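Local coordinates for uncharacterized protein (Leptospira interrogans serogroup Icterohaemorrhagiae serovar copenhageni, PDB 6ULO) that is of unknown function but has a Rossmann-like DUF7790 domain that may bind a nucleotide, at residues K26-P31 with T210-I214; T30-L35 with P193-N197. All coordinates share one frame. Where two conformers were deposited one is given. Residue numbers count along the deposited sequence, not the author numbering.

Contact 1: K26-P31 with T210-I214; sequences KLKETP and TLKKI
Segment 26-31 is the last turn of helix 18-28, then E29, where the backbone leaves helical angles, and extended T30 and P31. It meets the C-terminal part of helix 203-214. The nearest CA atoms are those of T30 and T210, 6.3 Å apart. K26 points toward the other helix. Its side chain (chi1 t, chi2 p) runs alongside I214 and K213, with CG 3.5 Å from I214 CG2 and CE 3.9 Å from K213 CG. K26 O accepts from a water at 2.8 Å; this water is 2.8 Å from T210 OG1. L27 (m, t) leaves sideways, but its CD2 comes back to lie 3.8 Å from L211 CD2, 3.9 Å from I214 CD1 and 4.0 Å from T210 CG2. Both helices lie against the parallel part of a Rossmann-like sheet, L27 on F86 and T210 on Y88; T30 also touches Y88, whose hydroxyl is hydrogen-bonded to L27 O. T30 N still reaches L27 O at 3.3 Å, and psi is near 144° at T30 and P31. T30 (chi1 t) points toward T210 (chi1 m), and T30 OG1 and T210 OG1 are hydrogen-bonded at 2.7 Å; T210 OG1 also hydrogen-bonds to G206 O.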
loop_
_atom_site.group_PDB
_atom_site.type_symbol
_atom_site.label_atom_id
_atom_site.label_comp_id
_atom_site.label_asym_id
_atom_site.label_seq_id
_atom_site.Cartn_x
_atom_site.Cartn_y
_atom_site.Cartn_z
ATOM N N LYS A 26 20.082 3.854 -1.213
ATOM C CA LYS A 26 19.860 3.901 0.224
ATOM C C LYS A 26 18.498 3.300 0.601
ATOM O O LYS A 26 18.380 2.525 1.566
ATOM C CB LYS A 26 19.982 5.364 0.650
ATOM C CG LYS A 26 19.786 5.620 2.089
ATOM C CD LYS A 26 20.829 4.912 2.923
ATOM C CE LYS A 26 20.616 5.200 4.405
ATOM N NZ LYS A 26 21.424 4.295 5.238
ATOM N N LEU A 27 17.444 3.637 -0.156
ATOM C CA LEU A 27 16.131 3.064 0.128
ATOM C C LEU A 27 16.157 1.556 -0.010
ATOM O O LEU A 27 15.555 0.847 0.804
ATOM C CB LEU A 27 15.099 3.655 -0.823
ATOM C CG LEU A 27 14.804 5.141 -0.639
ATOM C CD1 LEU A 27 13.921 5.641 -1.770
ATOM C CD2 LEU A 27 14.108 5.410 0.704
ATOM N N LYS A 28 16.862 1.047 -1.023
ATOM C CA LYS A 28 16.882 -0.390 -1.264
ATOM C C LYS A 28 17.562 -1.147 -0.133
ATOM O O LYS A 28 17.242 -2.323 0.105
ATOM C CB LYS A 28 17.636 -0.691 -2.551
ATOM C CG LYS A 28 16.940 -0.497 -3.832
ATOM C CD LYS A 28 17.841 -1.092 -4.931
ATOM C CE LYS A 28 18.174 -2.565 -4.645
ATOM N NZ LYS A 28 19.340 -3.129 -5.446
ATOM N N GLU A 29 18.529 -0.522 0.533
ATOM C CA GLU A 29 19.270 -1.235 1.566
ATOM C C GLU A 29 18.657 -1.096 2.955
ATOM O O GLU A 29 19.256 -1.564 3.922
ATOM C CB GLU A 29 20.747 -0.831 1.565
ATOM C CG GLU A 29 20.991 0.546 2.142
ATOM C CD GLU A 29 22.454 1.006 2.031
ATOM O OE1 GLU A 29 23.338 0.205 1.648
ATOM O OE2 GLU A 29 22.714 2.190 2.325
ATOM N N THR A 30 17.445 -0.544 3.065
ATOM C CA THR A 30 16.845 -0.418 4.388
ATOM C C THR A 30 16.672 -1.802 5.034
ATOM O O THR A 30 16.420 -2.793 4.352
ATOM C CB THR A 30 15.504 0.336 4.258
ATOM O OG1 THR A 30 15.152 0.947 5.503
ATOM C CG2 THR A 30 14.338 -0.550 3.722
ATOM N N PRO A 31 16.841 -1.911 6.350
ATOM C CA PRO A 31 16.821 -3.246 6.969
ATOM C C PRO A 31 15.475 -3.941 6.813
ATOM O O PRO A 31 14.419 -3.321 6.913
ATOM C CB PRO A 31 17.151 -2.971 8.445
ATOM C CG PRO A 31 17.618 -1.555 8.531
ATOM C CD PRO A 31 17.259 -0.836 7.279
ATOM N N THR A 210 15.958 5.309 7.764
ATOM C CA THR A 210 16.438 5.535 6.412
ATOM C C THR A 210 15.964 6.874 5.883
ATOM O O THR A 210 16.747 7.648 5.320
ATOM C CB THR A 210 15.940 4.398 5.518
ATOM O OG1 THR A 210 16.599 3.176 5.882
ATOM C CG2 THR A 210 16.181 4.728 4.039
ATOM N N LEU A 211 14.682 7.174 6.059
ATOM C CA LEU A 211 14.135 8.432 5.567
ATOM C C LEU A 211 14.755 9.617 6.291
ATOM O O LEU A 211 15.076 10.633 5.658
ATOM C CB LEU A 211 12.619 8.433 5.722
ATOM C CG LEU A 211 11.912 7.428 4.808
ATOM C CD1 LEU A 211 10.391 7.573 4.887
ATOM C CD2 LEU A 211 12.357 7.548 3.337
ATOM N N LYS A 212 14.963 9.501 7.610
ATOM C CA LYS A 212 15.668 10.561 8.339
ATOM C C LYS A 212 17.068 10.798 7.772
ATOM O O LYS A 212 17.506 11.950 7.608
ATOM C CB LYS A 212 15.707 10.236 9.831
ATOM C CG LYS A 212 14.351 10.535 10.481
ATOM C CD LYS A 212 14.270 9.993 11.886
ATOM C CE LYS A 212 13.018 10.467 12.570
ATOM N NZ LYS A 212 12.875 9.946 13.958
ATOM N N LYS A 213 17.777 9.717 7.439
ATOM C CA LYS A 213 19.141 9.857 6.946
ATOM C C LYS A 213 19.171 10.600 5.620
ATOM O O LYS A 213 20.094 11.376 5.360
ATOM C CB LYS A 213 19.805 8.476 6.831
ATOM C CG LYS A 213 21.250 8.500 6.320
ATOM C CD LYS A 213 22.144 9.394 7.184
ATOM C CE LYS A 213 23.636 9.174 6.887
ATOM N NZ LYS A 213 24.509 10.257 7.430
ATOM N N ILE A 214 18.174 10.384 4.758
ATOM C CA ILE A 214 18.167 11.049 3.457
ATOM C C ILE A 214 17.356 12.335 3.456
ATOM O O ILE A 214 17.197 12.948 2.397
ATOM C CB ILE A 214 17.695 10.110 2.332
ATOM C CG1 ILE A 214 16.227 9.712 2.514
ATOM C CG2 ILE A 214 18.619 8.889 2.265
ATOM C CD1 ILE A 214 15.636 8.921 1.330
HETATM O O HOH W 1 18.833 2.393 4.367
#

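Contact 2: T30-L35 with P193-N197; sequences TPQETL and PIRGN
Segment 30-35 is an extended loop passing over the end of strand 191-195 and the residues after it. The end-to-end directions of 30-35 and 193-197 are 65° apart. Q32 faces R195 and E33 faces G196, each with CA atoms 5.4 Å apart. One backbone hydrogen bond joins the two segments, E33 N to R195 O at 3.1 Å; R195 O also accepts from T203 OG1. Q32 (m, t) points toward the strand, and its OE1 accepts from R195 N at 2.8 Å. A water bridges Q32 OE1 and P193 O, 2.9 Å from each. Strand 191-195 is an outermost strand of the Rossmann-like sheet. On its inner side the I194 backbone hydrogen-bonds with L89 and D91 of strand 86-91, so the loop side chain takes up a backbone donor on the outer edge. R195 (m, t, m) turns its guanidinium back to the loop. R195 NE donates to E33 O at 3.0 Å, Q32 OE1 lies over one face, and R195 NH2 donates to a water at 2.8 Å. E33 (m, t) OE1 accepts a hydrogen bond from N197 N at 2.8 Å. E33 OE2 accepts from I202 N and T203 N, where helix 203-214 begins, and from a water 2.7 Å away that is 2.8 Å from N197 O. Carbon atoms also touch: L35 CD1 lies 3.6 Å from R195 CG, and T30 CG2 4.1 Å from I194 CD1.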
loop_
_atom_site.group_PDB
_atom_site.type_symbol
_atom_site.label_atom_id
_atom_site.label_comp_id
_atom_site.label_asym_id
_atom_site.label_seq_id
_atom_site.Cartn_x
_atom_site.Cartn_y
_atom_site.Cartn_z
ATOM N N THR A 30 17.445 -0.544 3.065
ATOM C CA THR A 30 16.845 -0.418 4.388
ATOM C C THR A 30 16.672 -1.802 5.034
ATOM O O THR A 30 16.420 -2.793 4.352
ATOM C CB THR A 30 15.504 0.336 4.258
ATOM O OG1 THR A 30 15.152 0.947 5.503
ATOM C CG2 THR A 30 14.338 -0.550 3.722
ATOM N N PRO A 31 16.841 -1.911 6.350
ATOM C CA PRO A 31 16.821 -3.246 6.969
ATOM C C PRO A 31 15.475 -3.941 6.813
ATOM O O PRO A 31 14.419 -3.321 6.913
ATOM C CB PRO A 31 17.151 -2.971 8.445
ATOM C CG PRO A 31 17.618 -1.555 8.531
ATOM C CD PRO A 31 17.259 -0.836 7.279
ATOM N N GLN A 32 15.525 -5.254 6.620
ATOM C CA GLN A 32 14.328 -6.071 6.463
ATOM C C GLN A 32 14.295 -7.195 7.492
ATOM O O GLN A 32 15.284 -7.491 8.171
ATOM C CB GLN A 32 14.246 -6.624 5.033
ATOM C CG GLN A 32 14.135 -5.548 3.951
ATOM C CD GLN A 32 13.951 -6.147 2.574
ATOM O OE1 GLN A 32 13.010 -6.886 2.322
ATOM N NE2 GLN A 32 14.888 -5.861 1.685
ATOM N N GLU A 33 13.150 -7.853 7.589
ATOM C CA GLU A 33 12.929 -8.961 8.495
ATOM C C GLU A 33 12.838 -10.276 7.736
ATOM O O GLU A 33 12.489 -10.327 6.547
ATOM C CB GLU A 33 11.651 -8.745 9.308
ATOM C CG GLU A 33 11.819 -7.589 10.281
ATOM C CD GLU A 33 10.518 -6.977 10.756
ATOM O OE1 GLU A 33 9.394 -7.530 10.523
ATOM O OE2 GLU A 33 10.614 -5.915 11.388
ATOM N N THR A 34 13.149 -11.356 8.432
ATOM C CA THR A 34 13.053 -12.680 7.841
ATOM C C THR A 34 11.606 -13.123 7.868
ATOM O O THR A 34 10.958 -13.074 8.910
ATOM C CB THR A 34 13.892 -13.660 8.665
ATOM O OG1 THR A 34 15.255 -13.219 8.704
ATOM C CG2 THR A 34 13.810 -15.068 8.083
ATOM N N LEU A 35 11.113 -13.571 6.731
ATOM C CA LEU A 35 9.753 -14.066 6.596
ATOM C C LEU A 35 9.859 -15.563 6.448
ATOM O O LEU A 35 10.869 -16.076 5.965
ATOM C CB LEU A 35 9.047 -13.481 5.371
ATOM C CG LEU A 35 8.961 -11.966 5.352
ATOM C CD1 LEU A 35 8.019 -11.565 4.244
ATOM C CD2 LEU A 35 8.474 -11.425 6.658
ATOM N N PRO A 193 9.504 -3.390 -2.792
ATOM C CA PRO A 193 8.860 -4.384 -1.928
ATOM C C PRO A 193 9.829 -4.856 -0.871
ATOM O O PRO A 193 10.939 -5.282 -1.191
ATOM C CB PRO A 193 8.518 -5.526 -2.883
ATOM C CG PRO A 193 8.998 -5.134 -4.228
ATOM C CD PRO A 193 9.898 -3.955 -4.097
ATOM N N ILE A 194 9.428 -4.771 0.380
ATOM C CA ILE A 194 10.314 -5.103 1.492
ATOM C C ILE A 194 9.568 -5.962 2.503
ATOM O O ILE A 194 8.334 -5.880 2.642
ATOM C CB ILE A 194 10.922 -3.855 2.153
ATOM C CG1 ILE A 194 9.849 -2.872 2.656
ATOM C CG2 ILE A 194 11.933 -3.181 1.231
ATOM C CD1 ILE A 194 10.428 -1.729 3.556
ATOM N N ARG A 195 10.327 -6.791 3.200
ATOM C CA ARG A 195 9.774 -7.732 4.166
ATOM C C ARG A 195 9.683 -7.080 5.541
ATOM O O ARG A 195 10.706 -6.700 6.120
ATOM C CB ARG A 195 10.708 -8.936 4.284
ATOM C CG ARG A 195 10.887 -9.717 2.986
ATOM C CD ARG A 195 11.854 -10.904 3.207
ATOM N NE ARG A 195 13.164 -10.444 3.660
ATOM C CZ ARG A 195 14.132 -10.057 2.831
ATOM N NH1 ARG A 195 13.920 -10.096 1.514
ATOM N NH2 ARG A 195 15.310 -9.627 3.307
ATOM N N GLY A 196 8.482 -6.979 6.087
ATOM C CA GLY A 196 8.362 -6.390 7.405
ATOM C C GLY A 196 6.991 -6.583 8.014
ATOM O O GLY A 196 5.967 -6.466 7.317
ATOM N N ASN A 197 6.976 -6.840 9.318
ATOM C CA ASN A 197 5.745 -6.951 10.090
ATOM C C ASN A 197 5.452 -5.590 10.701
ATOM O O ASN A 197 6.352 -4.970 11.276
ATOM C CB ASN A 197 6.006 -7.986 11.200
ATOM C CG ASN A 197 4.753 -8.411 11.971
ATOM O OD1 ASN A 197 3.731 -7.758 11.972
ATOM N ND2 ASN A 197 4.893 -9.492 12.706
HETATM O O HOH W 2 12.261 -7.710 -0.383
HETATM O O HOH W 3 16.348 -9.558 5.866
HETATM O O HOH W 4 8.895 -3.775 11.540
#

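How the contacts relate
The centres of contact 1 and contact 2 are 13 Å apart, on the same side of the chain's centre. Both begin from one N-terminal stretch and share T30 and P31. Contact 1 comes first along it, at the end of helix 18-28; contact 2 follows in the loop. Their partners come in the reverse order: strand 191-195 precedes helix 203-214, and the two are consecutive elements. The N-terminal stretch therefore runs past the end of the helix and then over the outermost strand, touching both. T30 meets side chains of both elements. The two contacts tie residues 26-35 to elements more than 150 residues later, at one edge of the Rossmann-like sheet.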